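Local coordinates for protein YlmD (Geobacillus stearothermophilus, PDB 6T1B) that catalyses the zinc-dependent phosphorolysis of adenosine, inosine and S-methyl-5'-thioadenosine to free purine bases and ribose 1-phosphates, and also deaminates adenosine, at residues F131-A142 with M157-I167. Numbering follows the deposited sequence.
Sequences FVAPSAGLVGLA and MVWLWQTREHI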
ATOM      1  N   PHE A 131       2.501  -6.452   4.983  1.00 11.48           N
ATOM      2  CA  PHE A 131       2.419  -7.706   5.707  1.00 11.70           C
ATOM      3  C   PHE A 131       3.827  -8.236   5.969  1.00 12.74           C
ATOM      4  O   PHE A 131       4.700  -8.145   5.090  1.00 12.31           O
ATOM      5  CB  PHE A 131       1.699  -8.762   4.869  1.00 12.23           C
ATOM      6  CG  PHE A 131       0.275  -8.448   4.517  1.00 12.68           C
ATOM      7  CD1 PHE A 131      -0.044  -7.586   3.490  1.00 10.84           C
ATOM      8  CD2 PHE A 131      -0.758  -9.080   5.170  1.00 13.30           C
ATOM      9  CE1 PHE A 131      -1.369  -7.370   3.161  1.00 12.12           C
ATOM     10  CE2 PHE A 131      -2.073  -8.847   4.849  1.00 13.80           C
ATOM     11  CZ  PHE A 131      -2.375  -8.005   3.841  1.00 13.16           C
ATOM     12  N   VAL A 132       4.028  -8.834   7.128  1.00 12.96           N
ATOM     13  CA  VAL A 132       5.284  -9.500   7.406  1.00 14.45           C
ATOM     14  C   VAL A 132       4.993 -10.703   8.277  1.00 15.84           C
ATOM     15  O   VAL A 132       4.155 -10.656   9.181  1.00 15.49           O
ATOM     16  CB  VAL A 132       6.311  -8.546   8.059  1.00 15.54           C
ATOM     17  CG1 VAL A 132       5.874  -8.069   9.419  1.00 15.14           C
ATOM     18  CG2 VAL A 132       7.701  -9.183   8.092  1.00 16.13           C
ATOM     19  N   ALA A 133       5.669 -11.799   7.984  1.00 15.11           N
ATOM     20  CA  ALA A 133       5.757 -12.935   8.902  1.00 17.35           C
ATOM     21  C   ALA A 133       7.250 -13.078   9.181  1.00 19.96           C
ATOM     22  O   ALA A 133       7.980 -13.762   8.431  1.00 19.56           O
ATOM     23  CB  ALA A 133       5.151 -14.194   8.293  1.00 16.97           C
ATOM     24  N   PRO A 134       7.763 -12.446  10.247  1.00 18.81           N
ATOM     25  CA  PRO A 134       9.225 -12.366  10.419  1.00 20.65           C
ATOM     26  C   PRO A 134       9.899 -13.711  10.549  1.00 25.98           C
ATOM     27  O   PRO A 134      11.008 -13.903  10.037  1.00 27.68           O
ATOM     28  CB  PRO A 134       9.389 -11.541  11.702  1.00 22.41           C
ATOM     29  CG  PRO A 134       8.147 -10.781  11.840  1.00 26.99           C
ATOM     30  CD  PRO A 134       7.048 -11.648  11.268  1.00 20.76           C
ATOM     31  N   SER A 135       9.274 -14.651  11.256  1.00 22.12           N
ATOM     32  CA  SER A 135       9.904 -15.948  11.445  1.00 24.66           C
ATOM     33  C   SER A 135      10.127 -16.619  10.097  1.00 32.04           C
ATOM     34  O   SER A 135      11.200 -17.183   9.845  1.00 42.85           O
ATOM     35  CB  SER A 135       9.046 -16.808  12.372  1.00 28.40           C
ATOM     36  OG  SER A 135       7.781 -17.105  11.801  1.00 37.70           O
ATOM     37  N   ALA A 136       9.146 -16.527   9.208  1.00 21.49           N
ATOM     38  CA  ALA A 136       9.159 -17.237   7.938  1.00 19.89           C
ATOM     39  C   ALA A 136       9.787 -16.446   6.806  1.00 17.75           C
ATOM     40  O   ALA A 136       9.874 -16.957   5.684  1.00 19.42           O
ATOM     41  CB  ALA A 136       7.738 -17.627   7.550  1.00 23.56           C
ATOM     42  N   GLY A 137      10.177 -15.199   7.035  1.00 19.13           N
ATOM     43  CA  GLY A 137      10.794 -14.431   5.975  1.00 18.66           C
ATOM     44  C   GLY A 137       9.851 -14.035   4.858  1.00 16.51           C
ATOM     45  O   GLY A 137      10.301 -13.805   3.735  1.00 17.86           O
ATOM     46  N   LEU A 138       8.558 -13.859   5.143  1.00 15.42           N
ATOM     47  CA  LEU A 138       7.579 -13.412   4.164  1.00 13.99           C
ATOM     48  C   LEU A 138       7.322 -11.930   4.344  1.00 14.60           C
ATOM     49  O   LEU A 138       7.199 -11.444   5.484  1.00 14.60           O
ATOM     50  CB  LEU A 138       6.239 -14.132   4.336  1.00 16.54           C
ATOM     51  CG  LEU A 138       6.121 -15.480   3.644  1.00 17.99           C
ATOM     52  CD1 LEU A 138       5.056 -16.353   4.267  1.00 27.61           C
ATOM     53  CD2 LEU A 138       5.824 -15.225   2.166  1.00 23.65           C
ATOM     54  N   VAL A 139       7.235 -11.224   3.226  1.00 13.59           N
ATOM     55  CA  VAL A 139       6.740  -9.859   3.225  1.00 13.05           C
ATOM     56  C   VAL A 139       5.687  -9.772   2.132  1.00 11.76           C
ATOM     57  O   VAL A 139       5.775 -10.467   1.105  1.00 12.15           O
ATOM     58  CB  VAL A 139       7.847  -8.797   3.013  1.00 14.12           C
ATOM     59  CG1 VAL A 139       8.826  -8.796   4.177  1.00 14.58           C
ATOM     60  CG2 VAL A 139       8.561  -8.986   1.660  1.00 14.72           C
ATOM     61  N   GLY A 140       4.724  -8.871   2.318  1.00 11.37           N
ATOM     62  CA  GLY A 140       3.694  -8.663   1.322  1.00 10.60           C
ATOM     63  C   GLY A 140       3.252  -7.221   1.321  1.00 10.60           C
ATOM     64  O   GLY A 140       3.434  -6.493   2.309  1.00 10.70           O
ATOM     65  N   LEU A 141       2.625  -6.833   0.213  1.00  9.22           N
ATOM     66  CA  LEU A 141       2.134  -5.472   0.090  1.00 10.05           C
ATOM     67  C   LEU A 141       0.922  -5.494  -0.819  1.00  9.10           C
ATOM     68  O   LEU A 141       0.964  -6.051  -1.929  1.00  9.59           O
ATOM     69  CB  LEU A 141       3.236  -4.571  -0.494  1.00  9.84           C
ATOM     70  CG  LEU A 141       2.929  -3.090  -0.673  1.00 10.45           C
ATOM     71  CD1 LEU A 141       2.460  -2.417   0.590  1.00 11.39           C
ATOM     72  CD2 LEU A 141       4.196  -2.411  -1.226  1.00 11.27           C
ATOM     73  N   ALA A 142      -0.156  -4.856  -0.376  1.00  9.85           N
ATOM     74  CA  ALA A 142      -1.398  -4.797  -1.130  1.00  9.74           C
ATOM     75  C   ALA A 142      -1.928  -3.379  -1.219  1.00 10.79           C
ATOM     76  O   ALA A 142      -1.725  -2.566  -0.313  1.00 10.85           O
ATOM     77  CB  ALA A 142      -2.468  -5.708  -0.500  1.00 11.19           C
ATOM     78  N   MET A 157      -4.718 -12.039   1.019  1.00 12.87           N
ATOM     79  CA  MET A 157      -3.297 -12.218   1.322  1.00 12.80           C
ATOM     80  C   MET A 157      -3.133 -13.228   2.455  1.00 14.98           C
ATOM     81  O   MET A 157      -2.315 -14.163   2.381  1.00 15.06           O
ATOM     82  CB  MET A 157      -2.679 -10.882   1.744  1.00 12.42           C
ATOM     83  CG  MET A 157      -1.169 -10.940   1.949  1.00 12.71           C
ATOM     84  SD  MET A 157      -0.186 -11.023   0.437  1.00 12.51           S
ATOM     85  CE  MET A 157      -0.360  -9.327  -0.172  1.00 13.69           C
ATOM     86  N   VAL A 158      -3.923 -13.063   3.516  1.00 13.86           N
ATOM     87  CA  VAL A 158      -3.847 -13.962   4.663  1.00 15.27           C
ATOM     88  C   VAL A 158      -4.156 -15.386   4.230  1.00 15.41           C
ATOM     89  O   VAL A 158      -3.452 -16.338   4.600  1.00 17.53           O
ATOM     90  CB  VAL A 158      -4.800 -13.487   5.773  1.00 16.08           C
ATOM     91  CG1 VAL A 158      -4.785 -14.468   6.933  1.00 19.19           C
ATOM     92  CG2 VAL A 158      -4.396 -12.131   6.244  1.00 16.98           C
ATOM     93  N   TRP A 159      -5.222 -15.560   3.436  1.00 16.51           N
ATOM     94  CA  TRP A 159      -5.602 -16.884   2.961  1.00 18.63           C
ATOM     95  C   TRP A 159      -4.486 -17.533   2.150  1.00 17.06           C
ATOM     96  O   TRP A 159      -4.240 -18.741   2.277  1.00 18.93           O
ATOM     97  CB  TRP A 159      -6.879 -16.788   2.121  1.00 21.28           C
ATOM     98  CG  TRP A 159      -7.400 -18.099   1.636  1.00 23.92           C
ATOM     99  CD1 TRP A 159      -8.156 -18.982   2.343  1.00 30.29           C
ATOM    100  CD2 TRP A 159      -7.221 -18.670   0.334  1.00 25.12           C
ATOM    101  NE1 TRP A 159      -8.456 -20.072   1.565  1.00 30.45           N
ATOM    102  CE2 TRP A 159      -7.898 -19.905   0.325  1.00 26.39           C
ATOM    103  CE3 TRP A 159      -6.556 -18.260  -0.823  1.00 32.89           C
ATOM    104  CZ2 TRP A 159      -7.924 -20.737  -0.793  1.00 37.93           C
ATOM    105  CZ3 TRP A 159      -6.585 -19.088  -1.938  1.00 43.32           C
ATOM    106  CH2 TRP A 159      -7.266 -20.313  -1.912  1.00 38.18           C
ATOM    107  N   LEU A 160      -3.828 -16.760   1.289  1.00 16.77           N
ATOM    108  CA  LEU A 160      -2.741 -17.326   0.493  1.00 16.25           C
ATOM    109  C   LEU A 160      -1.574 -17.729   1.381  1.00 15.93           C
ATOM    110  O   LEU A 160      -0.980 -18.795   1.185  1.00 18.36           O
ATOM    111  CB  LEU A 160      -2.268 -16.338  -0.567  1.00 16.55           C
ATOM    112  CG  LEU A 160      -3.249 -16.071  -1.709  1.00 15.26           C
ATOM    113  CD1 LEU A 160      -2.785 -14.900  -2.576  1.00 16.39           C
ATOM    114  CD2 LEU A 160      -3.428 -17.302  -2.556  1.00 21.54           C
ATOM    115  N   TRP A 161      -1.240 -16.907   2.377  1.00 16.67           N
ATOM    116  CA  TRP A 161      -0.135 -17.267   3.257  1.00 15.57           C
ATOM    117  C   TRP A 161      -0.459 -18.534   4.039  1.00 19.24           C
ATOM    118  O   TRP A 161       0.416 -19.382   4.258  1.00 19.43           O
ATOM    119  CB  TRP A 161       0.229 -16.109   4.172  1.00 17.00           C
ATOM    120  CG  TRP A 161       0.939 -14.998   3.463  1.00 13.85           C
ATOM    121  CD1 TRP A 161       0.973 -14.761   2.115  1.00 14.71           C
ATOM    122  CD2 TRP A 161       1.730 -13.954   4.061  1.00 13.03           C
ATOM    123  NE1 TRP A 161       1.725 -13.641   1.849  1.00 13.18           N
ATOM    124  CE2 TRP A 161       2.220 -13.146   3.031  1.00 13.29           C
ATOM    125  CE3 TRP A 161       2.105 -13.666   5.375  1.00 13.47           C
ATOM    126  CZ2 TRP A 161       3.021 -12.042   3.275  1.00 12.91           C
ATOM    127  CZ3 TRP A 161       2.895 -12.572   5.608  1.00 13.44           C
ATOM    128  CH2 TRP A 161       3.344 -11.772   4.572  1.00 14.18           C
ATOM    129  N   GLN A 162      -1.729 -18.709   4.438  1.00 18.82           N
ATOM    130  CA  GLN A 162      -2.109 -19.891   5.200  1.00 23.50           C
ATOM    131  C   GLN A 162      -2.130 -21.120   4.314  1.00 23.55           C
ATOM    132  O   GLN A 162      -1.558 -22.157   4.660  1.00 24.50           O
ATOM    133  CB  GLN A 162      -3.469 -19.664   5.850  1.00 24.01           C
ATOM    134  CG  GLN A 162      -3.835 -20.778   6.822  1.00 36.01           C
ATOM    135  CD  GLN A 162      -4.945 -20.385   7.773  1.00 69.41           C
ATOM    136  OE1 GLN A 162      -5.562 -19.327   7.625  1.00 66.94           O
ATOM    137  NE2 GLN A 162      -5.206 -21.236   8.762  1.00 68.48           N
ATOM    138  N   THR A 163      -2.780 -21.020   3.150  1.00 21.94           N
ATOM    139  CA  THR A 163      -3.051 -22.216   2.355  1.00 26.54           C
ATOM    140  C   THR A 163      -1.892 -22.588   1.445  1.00 25.57           C
ATOM    141  O   THR A 163      -1.671 -23.775   1.193  1.00 28.33           O
ATOM    142  CB  THR A 163      -4.317 -22.040   1.516  1.00 27.61           C
ATOM    143  OG1 THR A 163      -4.129 -21.039   0.506  1.00 27.71           O
ATOM    144  CG2 THR A 163      -5.481 -21.640   2.399  1.00 32.81           C
ATOM    145  N   ARG A 164      -1.162 -21.611   0.920  1.00 23.33           N
ATOM    146  CA  ARG A 164      -0.045 -21.912   0.041  1.00 21.76           C
ATOM    147  C   ARG A 164       1.301 -21.862   0.728  1.00 23.83           C
ATOM    148  O   ARG A 164       2.197 -22.620   0.346  1.00 26.82           O
ATOM    149  CB  ARG A 164      -0.058 -20.976  -1.164  1.00 23.65           C
ATOM    150  CG  ARG A 164      -1.363 -21.076  -1.939  1.00 30.82           C
ATOM    151  CD  ARG A 164      -1.288 -20.356  -3.255  1.00 51.05           C
ATOM    152  NE  ARG A 164      -2.551 -20.431  -3.982  1.00 52.24           N
ATOM    153  CZ  ARG A 164      -2.780 -19.825  -5.141  1.00 63.35           C
ATOM    154  NH1 ARG A 164      -1.827 -19.097  -5.711  1.00 39.15           N
ATOM    155  NH2 ARG A 164      -3.960 -19.947  -5.730  1.00 64.08           N
ATOM    156  N   GLU A 165       1.464 -21.010   1.740  1.00 19.00           N
ATOM    157  CA  GLU A 165       2.738 -20.878   2.442  1.00 19.69           C
ATOM    158  C   GLU A 165       2.730 -21.509   3.826  1.00 22.82           C
ATOM    159  O   GLU A 165       3.786 -21.576   4.469  1.00 22.76           O
ATOM    160  CB  GLU A 165       3.148 -19.397   2.533  1.00 18.77           C
ATOM    161  CG  GLU A 165       2.961 -18.608   1.232  1.00 19.69           C
ATOM    162  CD  GLU A 165       3.737 -19.157   0.042  1.00 21.81           C
ATOM    163  OE1 GLU A 165       4.840 -19.685   0.245  1.00 26.87           O
ATOM    164  OE2 GLU A 165       3.235 -19.043  -1.108  1.00 20.75           O
ATOM    165  N   HIS A 166       1.583 -22.034   4.283  1.00 22.14           N
ATOM    166  CA  HIS A 166       1.489 -22.761   5.555  1.00 25.20           C
ATOM    167  C   HIS A 166       1.903 -21.891   6.737  1.00 28.05           C
ATOM    168  O   HIS A 166       2.575 -22.347   7.666  1.00 29.00           O
ATOM    169  CB  HIS A 166       2.253 -24.082   5.470  1.00 26.80           C
ATOM    170  CG  HIS A 166       1.857 -24.912   4.283  1.00 29.71           C
ATOM    171  ND1 HIS A 166       2.693 -25.126   3.205  1.00 46.27           N
ATOM    172  CD2 HIS A 166       0.694 -25.543   3.985  1.00 45.32           C
ATOM    173  CE1 HIS A 166       2.070 -25.872   2.309  1.00 61.32           C
ATOM    174  NE2 HIS A 166       0.858 -26.140   2.758  1.00 44.28           N
ATOM    175  N   ILE A 167       1.452 -20.638   6.725  1.00 23.65           N
ATOM    176  CA  ILE A 167       1.694 -19.671   7.792  1.00 26.78           C
ATOM    177  C   ILE A 167       0.372 -19.443   8.509  1.00 26.15           C
ATOM    178  O   ILE A 167      -0.603 -18.997   7.889  1.00 29.60           O
ATOM    179  CB  ILE A 167       2.194 -18.331   7.232  1.00 27.40           C
ATOM    180  CG1 ILE A 167       3.466 -18.530   6.405  1.00 29.45           C
ATOM    181  CG2 ILE A 167       2.438 -17.322   8.366  1.00 28.99           C
ATOM    182  CD1 ILE A 167       4.564 -19.214   7.132  1.00 34.17           C
TER
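Trp161 drives its indole edge-first from the helix into the beta hairpin, between Phe131 on one strand and Leu138 on the other. Its outermost carbon, CH2, lies 3.4 Å from Phe131 CB, while Val132 C and Gly140 N sit at the rim of the indole in its plane. Leu138 covers one face, its CB 3.9 Å from the centroid of the six-membered ring; Met157 CG lies over the opposite face. The Phe131 ring turns its edge toward the face of the six-membered ring of Trp161 in an inclined edge-to-face pair, planes at 58°. Met157 lies across the Phe131 ring: with CG anti to the backbone N (chi1 -174°), that methylene stands 3.5 Å above the ring centre, almost on the normal. The chain then bends at chi2 and chi3, lifting SD to 4.8 Å from the same centroid, a longer Met-aromatic contact, and sending CE toward Leu141 and Ala142. An alanine in place of Phe131 would probably leave Met157 without the face it lies on and open a gap beside the indole. Gly140, without a side chain, lets Trp161 CZ2 and Met157 come close to the strand. Toward the turn, where Gly137 and Leu138 form a G1 bulge opposite Ala133, Leu138 and Ile167 meet tip to tip, CD1 to CG1 at a tight 3.4 Å. Ile167 CD1 also reaches Ala136 CB. Glu165 adds only its CB, its carboxylate being held by Lys87 and Tyr111. No hydrogen bond crosses between hairpin and helix, so apolar and aromatic packing holds helix 153-163 on a hairpin whose second strand, 138-144, carries His143 of the catalytic zinc site.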